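Local coordinates for protein tryptophan halogenase (Shewanella frigidimarina, PDB 2PYX) that is probably a flavin-dependent halogenase acting on tryptophan, a type of FAD-binding monooxygenase, at residues Q437-L442 against Q450-Y455. Sequence-based numbering, arbitrary orientation.
Sequences QAMLEL and QQDISY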
ATOM      1  N   GLN A 437      -7.334  21.378   2.100  1.00  7.57           N
ATOM      2  CA  GLN A 437      -8.130  22.444   2.735  1.00 10.49           C
ATOM      3  C   GLN A 437      -9.427  22.673   1.944  1.00 10.31           C
ATOM      4  O   GLN A 437     -10.488  22.877   2.527  1.00 10.09           O
ATOM      5  CB  GLN A 437      -7.331  23.736   2.813  1.00 12.32           C
ATOM      6  CG  GLN A 437      -6.198  23.755   3.827  1.00 15.03           C
ATOM      7  CD  GLN A 437      -5.483  25.106   3.935  1.00 19.45           C
ATOM      8  OE1 GLN A 437      -6.109  26.163   3.821  1.00 24.80           O
ATOM      9  NE2 GLN A 437      -4.179  25.073   4.164  1.00 18.64           N
ATOM     10  N   ALA A 438      -9.323  22.661   0.617  1.00  9.16           N
ATOM     11  CA  ALA A 438     -10.514  22.881  -0.207  1.00  9.53           C
ATOM     12  C   ALA A 438     -11.538  21.787   0.007  1.00  8.74           C
ATOM     13  O   ALA A 438     -12.756  22.029   0.089  1.00  9.86           O
ATOM     14  CB  ALA A 438     -10.158  23.006  -1.668  1.00 11.23           C
HETATM   15  N   MSE A 439     -11.061  20.553   0.084  1.00  8.64           N
HETATM   16  CA  MSE A 439     -11.958  19.418   0.303  1.00  9.34           C
HETATM   17  C   MSE A 439     -12.618  19.448   1.665  1.00 10.91           C
HETATM   18  O   MSE A 439     -13.804  19.169   1.807  1.00 11.56           O
HETATM   19  CB  MSE A 439     -11.234  18.107   0.113  1.00  9.98           C
HETATM   20  CG  MSE A 439     -10.891  17.786  -1.323  1.00 10.21           C
HETATM   21 SE   MSE A 439     -12.512  17.645  -2.501  0.75 14.38          SE
HETATM   22  CE  MSE A 439     -12.125  18.911  -3.011  1.00  3.32           C
ATOM     23  N   LEU A 440     -11.836  19.771   2.683  1.00  9.20           N
ATOM     24  CA  LEU A 440     -12.371  19.843   4.045  1.00 10.70           C
ATOM     25  C   LEU A 440     -13.492  20.864   4.160  1.00 11.34           C
ATOM     26  O   LEU A 440     -14.463  20.649   4.864  1.00 11.63           O
ATOM     27  CB  LEU A 440     -11.243  20.166   5.033  1.00 10.67           C
ATOM     28  CG  LEU A 440     -10.293  18.996   5.300  1.00 14.60           C
ATOM     29  CD1 LEU A 440      -9.070  19.499   6.059  1.00 18.17           C
ATOM     30  CD2 LEU A 440     -10.982  17.822   5.976  1.00 12.84           C
ATOM     31  N   GLU A 441     -13.352  21.966   3.435  1.00  8.32           N
ATOM     32  CA  GLU A 441     -14.394  22.978   3.395  0.50  8.63           C
ATOM     33  C   GLU A 441     -15.612  22.453   2.637  1.00 10.67           C
ATOM     34  O   GLU A 441     -16.742  22.560   3.126  1.00 11.96           O
ATOM     35  CB  GLU A 441     -13.849  24.268   2.794  0.50 10.40           C
ATOM     36  CG  GLU A 441     -14.868  25.353   2.578  0.50 10.26           C
ATOM     37  CD  GLU A 441     -14.291  26.540   1.823  0.50 14.20           C
ATOM     38  OE1 GLU A 441     -14.118  26.515   0.545  0.50 11.94           O
ATOM     39  OE2 GLU A 441     -14.052  27.538   2.540  0.50 15.03           O
ATOM     40  N   LEU A 442     -15.397  21.868   1.453  1.00  8.42           N
ATOM     41  CA  LEU A 442     -16.506  21.342   0.681  1.00  8.79           C
ATOM     42  C   LEU A 442     -17.264  20.264   1.432  1.00 10.43           C
ATOM     43  O   LEU A 442     -18.505  20.242   1.412  1.00  9.70           O
ATOM     44  CB  LEU A 442     -15.989  20.803  -0.650  1.00  8.38           C
ATOM     45  CG  LEU A 442     -17.018  20.247  -1.617  1.00 10.27           C
ATOM     46  CD1 LEU A 442     -18.013  21.323  -1.976  1.00 11.30           C
ATOM     47  CD2 LEU A 442     -16.348  19.679  -2.858  1.00  9.76           C
ATOM     48  N   GLN A 450     -17.386  10.638  -6.230  1.00 13.96           N
ATOM     49  CA  GLN A 450     -16.542  10.450  -7.424  1.00 15.46           C
ATOM     50  C   GLN A 450     -16.273  11.747  -8.158  1.00 14.26           C
ATOM     51  O   GLN A 450     -15.252  11.876  -8.872  1.00 14.36           O
ATOM     52  CB  GLN A 450     -17.166   9.449  -8.399  1.00 17.71           C
ATOM     53  N   GLN A 451     -17.136  12.733  -7.974  1.00 12.27           N
ATOM     54  CA  GLN A 451     -16.987  14.046  -8.636  1.00 13.81           C
ATOM     55  C   GLN A 451     -15.756  14.789  -8.145  1.00 12.18           C
ATOM     56  O   GLN A 451     -15.296  15.759  -8.784  1.00 13.01           O
ATOM     57  CB  GLN A 451     -18.193  14.971  -8.393  1.00 17.00           C
ATOM     58  CG  GLN A 451     -19.545  14.485  -8.862  1.00 23.51           C
ATOM     59  CD  GLN A 451     -19.763  14.649 -10.345  1.00 24.14           C
ATOM     60  OE1 GLN A 451     -19.085  15.439 -11.010  1.00 26.94           O
ATOM     61  NE2 GLN A 451     -20.725  13.907 -10.881  1.00 30.81           N
ATOM     62  N   ASP A 452     -15.215  14.361  -6.999  1.00 11.07           N
ATOM     63  CA  ASP A 452     -14.065  15.003  -6.422  1.00 11.12           C
ATOM     64  C   ASP A 452     -12.759  14.590  -7.081  1.00 12.70           C
ATOM     65  O   ASP A 452     -11.731  15.220  -6.800  1.00 13.58           O
ATOM     66  CB  ASP A 452     -13.926  14.682  -4.932  1.00 11.92           C
ATOM     67  CG  ASP A 452     -15.061  15.226  -4.101  1.00 12.47           C
ATOM     68  OD1 ASP A 452     -15.684  16.268  -4.446  1.00 13.04           O
ATOM     69  OD2 ASP A 452     -15.296  14.564  -3.054  1.00 12.47           O
ATOM     70  N   ILE A 453     -12.807  13.562  -7.939  1.00 10.66           N
ATOM     71  CA  ILE A 453     -11.603  13.004  -8.604  1.00 13.81           C
ATOM     72  C   ILE A 453     -11.765  13.239 -10.122  1.00 13.74           C
ATOM     73  O   ILE A 453     -12.740  12.811 -10.697  1.00 13.05           O
ATOM     74  CB  ILE A 453     -11.477  11.487  -8.289  1.00 14.28           C
ATOM     75  CG1 ILE A 453     -11.282  11.270  -6.769  1.00 16.02           C
ATOM     76  CG2 ILE A 453     -10.330  10.874  -9.079  1.00 15.08           C
ATOM     77  CD1 ILE A 453     -11.500   9.831  -6.241  1.00 21.03           C
ATOM     78  N   SER A 454     -10.786  13.907 -10.742  1.00 11.80           N
ATOM     79  CA  SER A 454     -10.907  14.327 -12.143  1.00 11.18           C
ATOM     80  C   SER A 454     -10.340  13.347 -13.138  1.00 12.48           C
ATOM     81  O   SER A 454     -10.645  13.432 -14.343  1.00 12.84           O
ATOM     82  CB  SER A 454     -10.219  15.653 -12.351  1.00 13.66           C
ATOM     83  OG  SER A 454      -8.817  15.537 -12.238  1.00 17.28           O
ATOM     84  N   TYR A 455      -9.499  12.443 -12.659  1.00 12.76           N
ATOM     85  CA  TYR A 455      -8.664  11.610 -13.529  1.00 12.44           C
ATOM     86  C   TYR A 455      -9.001  10.142 -13.341  1.00 11.34           C
ATOM     87  O   TYR A 455      -9.603   9.706 -12.346  1.00 12.03           O
ATOM     88  CB  TYR A 455      -7.159  11.886 -13.261  1.00 12.57           C
ATOM     89  CG  TYR A 455      -6.777  11.681 -11.807  1.00 10.81           C
ATOM     90  CD1 TYR A 455      -6.852  12.727 -10.911  1.00 12.82           C
ATOM     91  CD2 TYR A 455      -6.330  10.448 -11.335  1.00 11.23           C
ATOM     92  CE1 TYR A 455      -6.537  12.557  -9.575  1.00 12.68           C
ATOM     93  CE2 TYR A 455      -6.006  10.273  -9.983  1.00 10.36           C
ATOM     94  CZ  TYR A 455      -6.096  11.323  -9.123  1.00 12.94           C
ATOM     95  OH  TYR A 455      -5.809  11.175  -7.797  1.00 12.01           O
TER
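Two N-H groups grip OD2 of Asp452, the carboxylate on which Met439 and Leu442 come to rest: the backbone N of Ser449 and the indole NE1 of Trp443. The example illustrates how a fixed polar group can serve as a platform for nonpolar side chains. Asp452 CG lies anti to its own carbonyl carbon (chi1 -65°), and this torsion turns the carboxylate back toward the start of the short 3-10 turn 450-452 and toward helix 434-443. Two N-H donors, one at the start of that turn, would tend to favour the ionised form. Met439, here selenomethionine, supplies the main apolar partner. A bend at chi2 (-61°) brings its selenium over one face of the carboxylate, with SE 3.9 Å from Asp452 CG and almost vertically above it. SE is then nearly equidistant from the two oxygens, 4.0 Å from Asp452 OD1 and 4.2 Å from Asp452 OD2, as expected of van der Waals packing on a flat group. Leu442, one turn further along the helix, adds a methyl on the same side of the carboxylate plane but beyond its OD1 end, CD2 standing 3.8 Å from Asp452 OD1. The contact is small, burying 94 Å² in all. Were Asp452 an alanine, Ser449 N and Trp443 NE1 would probably lose their shared acceptor, and the selenium the flat carboxylate it lies on. Ser449 OG accepts Gln451 N, two residues on, as in an ST turn, while Asp452 OD2 takes Ser449 N, the side-chain-to-backbone half of a capping box; the two bonds together pin the start of the 3-10 turn. With Trp443 closing the helix, the whole is a surface helix-loop-3-10 connection, away from the predicted flavin and tryptophan sites, in which the chain folds back on the helix it has just left.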